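Local coordinates for protein amidohydrolase (Thermotoga maritima, PDB 3OOQ) that probably hydrolyses cyclic amide bonds as a member of the amidohydrolase superfamily, possibly with allantoinase activity, at residues Gly272-Thr276 with Val317-Thr321. Numbering follows the deposited sequence.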
loop_
_atom_site.group_PDB
_atom_site.type_symbol
_atom_site.label_atom_id
_atom_site.label_comp_id
_atom_site.label_asym_id
_atom_site.label_seq_id
_atom_site.Cartn_x
_atom_site.Cartn_y
_atom_site.Cartn_z
ATOM N N GLY F 272 -6.503 -31.748 23.638
ATOM C CA GLY F 272 -5.146 -31.468 23.200
ATOM C C GLY F 272 -5.147 -30.456 22.063
ATOM O O GLY F 272 -6.202 -30.166 21.492
ATOM N N PRO F 273 -3.975 -29.876 21.760
ATOM C CA PRO F 273 -2.717 -30.151 22.472
ATOM C C PRO F 273 -2.756 -29.612 23.917
ATOM O O PRO F 273 -3.348 -28.566 24.160
ATOM C CB PRO F 273 -1.683 -29.386 21.642
ATOM C CG PRO F 273 -2.480 -28.146 21.128
ATOM C CD PRO F 273 -3.883 -28.684 20.885
ATOM N N LEU F 274 -2.122 -30.319 24.846
ATOM C CA LEU F 274 -2.113 -29.950 26.271
ATOM C C LEU F 274 -0.717 -29.668 26.852
ATOM O O LEU F 274 -0.552 -28.795 27.709
ATOM C CB LEU F 274 -2.806 -31.038 27.106
ATOM C CG LEU F 274 -4.318 -31.182 26.998
ATOM C CD1 LEU F 274 -4.750 -32.506 27.640
ATOM C CD2 LEU F 274 -5.058 -29.980 27.627
ATOM N N LEU F 275 0.275 -30.424 26.393
ATOM C CA LEU F 275 1.667 -30.175 26.729
ATOM C C LEU F 275 2.220 -29.037 25.857
ATOM O O LEU F 275 3.080 -29.260 25.012
ATOM C CB LEU F 275 2.492 -31.449 26.507
ATOM C CG LEU F 275 3.933 -31.485 27.036
ATOM C CD1 LEU F 275 3.980 -31.907 28.483
ATOM C CD2 LEU F 275 4.787 -32.412 26.201
ATOM N N THR F 276 1.733 -27.819 26.085
ATOM C CA THR F 276 1.998 -26.692 25.195
ATOM C C THR F 276 1.691 -25.356 25.881
ATOM O O THR F 276 0.929 -25.304 26.847
ATOM C CB THR F 276 1.180 -26.817 23.885
ATOM O OG1 THR F 276 1.758 -25.987 22.877
ATOM C CG2 THR F 276 -0.320 -26.420 24.097
ATOM N N VAL F 317 4.814 -38.978 25.350
ATOM C CA VAL F 317 5.372 -38.026 26.297
ATOM C C VAL F 317 4.249 -37.151 26.862
ATOM O O VAL F 317 4.168 -36.945 28.084
ATOM C CB VAL F 317 6.489 -37.132 25.671
ATOM C CG1 VAL F 317 7.074 -36.191 26.715
ATOM C CG2 VAL F 317 7.604 -37.977 25.075
ATOM N N GLN F 318 3.387 -36.656 25.975
ATOM C CA GLN F 318 2.231 -35.873 26.391
ATOM C C GLN F 318 1.273 -36.702 27.267
ATOM O O GLN F 318 0.857 -36.248 28.330
ATOM C CB GLN F 318 1.466 -35.323 25.186
ATOM C CG GLN F 318 0.249 -34.515 25.640
ATOM C CD GLN F 318 -0.519 -33.861 24.520
ATOM O OE1 GLN F 318 -0.905 -32.701 24.646
ATOM N NE2 GLN F 318 -0.775 -34.595 23.429
ATOM N N ALA F 319 0.933 -37.910 26.823
ATOM C CA ALA F 319 0.034 -38.771 27.611
ATOM C C ALA F 319 0.618 -39.042 28.990
ATOM O O ALA F 319 -0.021 -38.737 29.996
ATOM C CB ALA F 319 -0.264 -40.060 26.882
ATOM N N ALA F 320 1.847 -39.564 29.038
ATOM C CA ALA F 320 2.528 -39.855 30.312
ATOM C C ALA F 320 2.495 -38.687 31.288
ATOM O O ALA F 320 2.190 -38.862 32.460
ATOM C CB ALA F 320 3.945 -40.298 30.066
ATOM N N THR F 321 2.780 -37.485 30.791
ATOM C CA THR F 321 2.807 -36.269 31.612
ATOM C C THR F 321 1.459 -36.012 32.288
ATOM O O THR F 321 1.395 -35.437 33.386
ATOM C CB THR F 321 3.226 -35.048 30.766
ATOM O OG1 THR F 321 4.571 -35.240 30.317
ATOM C CG2 THR F 321 3.142 -33.735 31.559
#
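Just past strand 269-271 of the amidohydrolase barrel, Gly272 begins the turn with a positive phi of 101°, where a side chain would jam against the preceding carbonyl; its own carbonyl accepts a hydrogen bond from His251 ND1. A cis peptide bond, which proline tolerates far better than other residues, joins Gly272 to Pro273; the next two amides face helix 315-321. There the extended Gln318 side chain presents OE1 to both, 2.7 Å from Leu274 N and 3.1 Å from Leu275 N, each a nearly straight hydrogen bond. Leu274 turns its side chain to Leu303 and helix 290-297. Leu275, centre of an inverse gamma turn, instead points at the helix: CD1 lies 3.7 Å from Thr321 CG2, and CB 3.9 Å from Gln318 CG. Thr321 can offer its methyl because OG1 bonds Val317 O (2.8 Å); Phe314 of the second subunit also packs on Leu275. With Gln318 NE2 donating to Met304 O, one buried amide serves two backbone NH groups and a carbonyl, a bridge needing no charge.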